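Putative exported protein (Aeromonas hydrophila subsp. hydrophila, PDB 4PJ2) probably inhibits i-type lysozymes in the periplasm and binds a magnesium ion. Local coordinates at residues Ala84-Thr96 and Phe106-Val118. Residues are numbered along the deposited sequence; the frame is centred on the assembly and turned at random. Where two conformers were deposited one is given.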
loop_
_atom_site.group_PDB
_atom_site.type_symbol
_atom_site.label_atom_id
_atom_site.label_comp_id
_atom_site.label_asym_id
_atom_site.label_seq_id
_atom_site.Cartn_x
_atom_site.Cartn_y
_atom_site.Cartn_z
ATOM N N ALA A 84 -0.977 -0.707 -2.659
ATOM C CA ALA A 84 -0.462 -1.123 -3.957
ATOM C C ALA A 84 -1.448 -0.878 -5.087
ATOM O O ALA A 84 -1.059 -0.980 -6.233
ATOM C CB ALA A 84 -0.089 -2.605 -3.941
ATOM N N GLY A 85 -2.714 -0.614 -4.757
ATOM C CA GLY A 85 -3.723 -0.328 -5.766
ATOM C C GLY A 85 -3.541 1.055 -6.365
ATOM O O GLY A 85 -2.768 1.870 -5.855
ATOM N N SER A 86 -4.248 1.303 -7.462
ATOM C CA SER A 86 -4.092 2.531 -8.228
ATOM C C SER A 86 -4.390 3.759 -7.395
ATOM O O SER A 86 -3.886 4.852 -7.703
ATOM C CB SER A 86 -5.013 2.512 -9.474
ATOM O OG SER A 86 -6.366 2.625 -9.086
ATOM N N GLY A 87 -5.238 3.623 -6.386
ATOM C CA GLY A 87 -5.633 4.725 -5.532
ATOM C C GLY A 87 -4.545 5.203 -4.591
ATOM O O GLY A 87 -4.622 6.319 -4.069
ATOM N N SER A 88 -3.552 4.356 -4.324
ATOM C CA SER A 88 -2.374 4.749 -3.547
ATOM C C SER A 88 -2.741 5.237 -2.157
ATOM O O SER A 88 -2.056 6.095 -1.595
ATOM C CB SER A 88 -1.581 5.812 -4.316
ATOM O OG SER A 88 -1.085 5.224 -5.505
ATOM N N TYR A 89 -3.810 4.694 -1.593
ATOM C CA TYR A 89 -4.315 5.162 -0.314
ATOM C C TYR A 89 -3.298 4.943 0.795
ATOM O O TYR A 89 -2.586 3.928 0.844
ATOM C CB TYR A 89 -5.615 4.456 0.050
ATOM C CG TYR A 89 -6.652 4.617 -1.034
ATOM C CD1 TYR A 89 -7.246 5.854 -1.272
ATOM C CD2 TYR A 89 -7.039 3.553 -1.837
ATOM C CE1 TYR A 89 -8.179 6.034 -2.276
ATOM C CE2 TYR A 89 -7.987 3.728 -2.845
ATOM C CZ TYR A 89 -8.548 4.983 -3.050
ATOM O OH TYR A 89 -9.477 5.233 -4.027
ATOM N N LEU A 90 -3.241 5.908 1.698
ATOM C CA LEU A 90 -2.304 5.847 2.813
ATOM C C LEU A 90 -2.971 5.337 4.067
ATOM O O LEU A 90 -4.118 5.622 4.392
ATOM C CB LEU A 90 -1.708 7.235 3.086
ATOM C CG LEU A 90 -0.891 7.846 1.943
ATOM C CD1 LEU A 90 -0.394 9.238 2.336
ATOM C CD2 LEU A 90 0.277 6.983 1.525
ATOM N N SER A 91 -2.185 4.563 4.807
ATOM C CA SER A 91 -2.545 4.147 6.147
ATOM C C SER A 91 -1.326 4.393 7.014
ATOM O O SER A 91 -0.223 4.610 6.514
ATOM C CB SER A 91 -2.988 2.675 6.163
ATOM O OG SER A 91 -1.997 1.830 5.599
ATOM N N ALA A 92 -1.532 4.436 8.313
ATOM C CA ALA A 92 -0.408 4.663 9.199
ATOM C C ALA A 92 -0.747 4.190 10.581
ATOM O O ALA A 92 -1.899 4.249 11.011
ATOM C CB ALA A 92 -0.042 6.137 9.241
ATOM N N ASP A 93 0.286 3.734 11.274
ATOM C CA ASP A 93 0.213 3.403 12.686
ATOM C C ASP A 93 1.181 4.281 13.448
ATOM O O ASP A 93 2.293 4.520 12.991
ATOM C CB ASP A 93 0.575 1.933 12.905
ATOM C CG ASP A 93 -0.345 1.016 12.162
ATOM O OD1 ASP A 93 -1.546 0.985 12.497
ATOM O OD2 ASP A 93 0.125 0.357 11.210
ATOM N N ALA A 94 0.746 4.755 14.604
ATOM C CA ALA A 94 1.611 5.511 15.502
ATOM C C ALA A 94 1.918 4.674 16.745
ATOM O O ALA A 94 1.042 3.970 17.252
ATOM C CB ALA A 94 0.961 6.837 15.900
ATOM N N PHE A 95 3.148 4.806 17.233
ATOM C CA PHE A 95 3.631 4.080 18.401
ATOM C C PHE A 95 4.271 5.024 19.398
ATOM O O PHE A 95 5.017 5.925 19.015
ATOM C CB PHE A 95 4.704 3.045 18.020
ATOM C CG PHE A 95 4.257 2.029 17.021
ATOM C CD1 PHE A 95 3.901 0.751 17.414
ATOM C CD2 PHE A 95 4.233 2.339 15.680
ATOM C CE1 PHE A 95 3.501 -0.175 16.480
ATOM C CE2 PHE A 95 3.812 1.417 14.740
ATOM C CZ PHE A 95 3.455 0.162 15.142
ATOM N N THR A 96 3.993 4.791 20.668
ATOM C CA THR A 96 4.786 5.401 21.729
ATOM C C THR A 96 5.948 4.479 22.036
ATOM O O THR A 96 5.811 3.251 21.929
ATOM C CB THR A 96 3.981 5.663 23.004
ATOM O OG1 THR A 96 3.267 4.486 23.378
ATOM C CG2 THR A 96 3.004 6.785 22.780
ATOM N N PHE A 106 -0.281 3.655 19.486
ATOM C CA PHE A 106 -0.916 4.889 19.932
ATOM C C PHE A 106 -2.156 5.213 19.082
ATOM O O PHE A 106 -3.128 5.704 19.643
ATOM C CB PHE A 106 0.116 6.030 19.943
ATOM C CG PHE A 106 -0.471 7.383 20.210
ATOM C CD1 PHE A 106 -0.748 7.787 21.506
ATOM C CD2 PHE A 106 -0.725 8.256 19.172
ATOM C CE1 PHE A 106 -1.282 9.044 21.764
ATOM C CE2 PHE A 106 -1.256 9.511 19.415
ATOM C CZ PHE A 106 -1.537 9.907 20.715
ATOM N N ASN A 107 -2.157 4.892 17.776
ATOM C CA ASN A 107 -3.320 5.143 16.893
ATOM C C ASN A 107 -3.124 4.501 15.500
ATOM O O ASN A 107 -2.020 4.084 15.177
ATOM C CB ASN A 107 -3.529 6.657 16.777
ATOM C CG ASN A 107 -4.916 7.044 16.286
ATOM O OD1 ASN A 107 -5.826 6.219 16.170
ATOM N ND2 ASN A 107 -5.082 8.325 16.017
ATOM N N HIS A 108 -4.202 4.417 14.711
ATOM C CA HIS A 108 -4.187 3.902 13.333
ATOM C C HIS A 108 -5.135 4.720 12.453
ATOM O O HIS A 108 -6.217 5.076 12.895
ATOM C CB HIS A 108 -4.613 2.421 13.323
ATOM C CG HIS A 108 -4.813 1.834 11.957
ATOM N ND1 HIS A 108 -3.783 1.312 11.206
ATOM C CD2 HIS A 108 -5.939 1.652 11.226
ATOM C CE1 HIS A 108 -4.263 0.846 10.064
ATOM N NE2 HIS A 108 -5.570 1.044 10.050
ATOM N N VAL A 109 -4.729 5.003 11.218
ATOM C CA VAL A 109 -5.617 5.601 10.217
ATOM C C VAL A 109 -5.427 4.849 8.915
ATOM O O VAL A 109 -4.391 4.226 8.706
ATOM C CB VAL A 109 -5.330 7.108 10.006
ATOM C CG1 VAL A 109 -5.637 7.879 11.283
ATOM C CG2 VAL A 109 -3.900 7.346 9.540
ATOM N N GLU A 110 -6.421 4.889 8.043
ATOM C CA GLU A 110 -6.323 4.196 6.763
ATOM C C GLU A 110 -7.311 4.791 5.774
ATOM O O GLU A 110 -8.228 5.536 6.151
ATOM C CB GLU A 110 -6.567 2.693 6.908
ATOM C CG GLU A 110 -7.925 2.322 7.420
ATOM C CD GLU A 110 -8.105 0.828 7.392
ATOM O OE1 GLU A 110 -7.506 0.151 8.252
ATOM O OE2 GLU A 110 -8.803 0.323 6.491
ATOM N N GLY A 111 -7.081 4.500 4.504
ATOM C CA GLY A 111 -7.963 4.939 3.438
ATOM C C GLY A 111 -7.813 6.407 3.104
ATOM O O GLY A 111 -8.734 7.009 2.527
ATOM N N LEU A 112 -6.682 7.001 3.444
ATOM C CA LEU A 112 -6.428 8.424 3.184
ATOM C C LEU A 112 -6.005 8.626 1.756
ATOM O O LEU A 112 -5.361 7.793 1.156
ATOM C CB LEU A 112 -5.282 8.905 4.069
ATOM C CG LEU A 112 -5.570 9.362 5.492
ATOM C CD1 LEU A 112 -6.448 8.449 6.255
ATOM C CD2 LEU A 112 -4.262 9.539 6.234
ATOM N N ALA A 113 -6.393 9.762 1.164
ATOM C CA ALA A 113 -5.928 10.073 -0.187
ATOM C C ALA A 113 -4.421 10.269 -0.214
ATOM O O ALA A 113 -3.832 10.650 0.789
ATOM C CB ALA A 113 -6.626 11.335 -0.722
ATOM N N PRO A 114 -3.785 10.037 -1.365
ATOM C CA PRO A 114 -2.314 10.075 -1.460
ATOM C C PRO A 114 -1.637 11.286 -0.797
ATOM O O PRO A 114 -0.697 11.223 -0.019
ATOM C CB PRO A 114 -2.092 10.123 -2.973
ATOM C CG PRO A 114 -3.224 9.344 -3.528
ATOM C CD PRO A 114 -4.400 9.559 -2.620
ATOM N N ASN A 115 -2.181 12.438 -1.080
ATOM C CA ASN A 115 -1.566 13.688 -0.641
ATOM C C ASN A 115 -2.126 14.230 0.660
ATOM O O ASN A 115 -1.837 15.375 1.037
ATOM C CB ASN A 115 -1.678 14.730 -1.742
ATOM C CG ASN A 115 -0.834 14.379 -2.931
ATOM O OD1 ASN A 115 0.395 14.328 -2.835
ATOM N ND2 ASN A 115 -1.477 14.100 -4.051
ATOM N N GLU A 116 -2.926 13.423 1.352
ATOM C CA GLU A 116 -3.489 13.847 2.630
ATOM C C GLU A 116 -2.459 13.793 3.757
ATOM O O GLU A 116 -1.539 12.967 3.739
ATOM C CB GLU A 116 -4.777 13.082 2.966
ATOM C CG GLU A 116 -5.980 13.640 2.202
ATOM C CD GLU A 116 -7.294 12.935 2.489
ATOM O OE1 GLU A 116 -7.281 11.872 3.150
ATOM O OE2 GLU A 116 -8.348 13.449 2.029
ATOM N N ASP A 117 -2.599 14.692 4.722
ATOM C CA ASP A 117 -1.681 14.805 5.844
ATOM C C ASP A 117 -2.005 13.701 6.830
ATOM O O ASP A 117 -2.999 13.725 7.530
ATOM C CB ASP A 117 -1.847 16.189 6.483
ATOM C CG ASP A 117 -0.819 16.474 7.565
ATOM O OD1 ASP A 117 -0.277 15.535 8.154
ATOM O OD2 ASP A 117 -0.553 17.666 7.832
ATOM N N VAL A 118 -1.105 12.719 6.912
ATOM C CA VAL A 118 -1.287 11.550 7.776
ATOM C C VAL A 118 -1.213 11.964 9.234
ATOM O O VAL A 118 -1.928 11.457 10.088
ATOM C CB VAL A 118 -0.188 10.514 7.477
ATOM C CG1 VAL A 118 -0.161 9.405 8.517
ATOM C CG2 VAL A 118 -0.366 9.947 6.081
HETATM O O HOH W 1 -2.162 0.679 15.175
#
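D93 and H108 face each other across an antiparallel beta hairpin, strands 90-98 and 102-112, the latter an outermost strand of the four-stranded sheet within this chain. H108 ND1 donates to D93 OD1 at 2.6 Å, the oxygen lying close to the imidazole plane while the ring nitrogen meets its syn side 35° out of the carboxylate plane. H108 has its CG anti to the backbone N (chi1 172°), which lays the imidazole alongside the D93 carboxylate, and H108 NE2 donates to E110 OE1 at 2.8 Å, on that oxygen's anti lone pair. D93 OD2 is held by Y32 OH.

Two beta bulges interrupt the ladder. F106 and N107 both face A94 in a classic bulge, where F106 N meets A94 O at 2.6 Å and the bond from N107 N is weak; G111 and L112 face L90 in a G1 bulge, G111 at positive phi. Between them A92 and V109 exchange a pair of backbone hydrogen bonds.

On the other face, L90 CD1 packs on V118 CG2 at 3.8 Å, and A92 CB is pressed against V118 CG1 at 3.3 Å, closer than two methyl groups normally come. The helix 118-123 thus starts against this face. Beyond the strand, P114 CG rests on G87 O, beside a turn that another protein chain grips.

Flanked by two carboxylates, each taking one ring N-H, H108 is fixed in rotation and probably favoured in its protonated form.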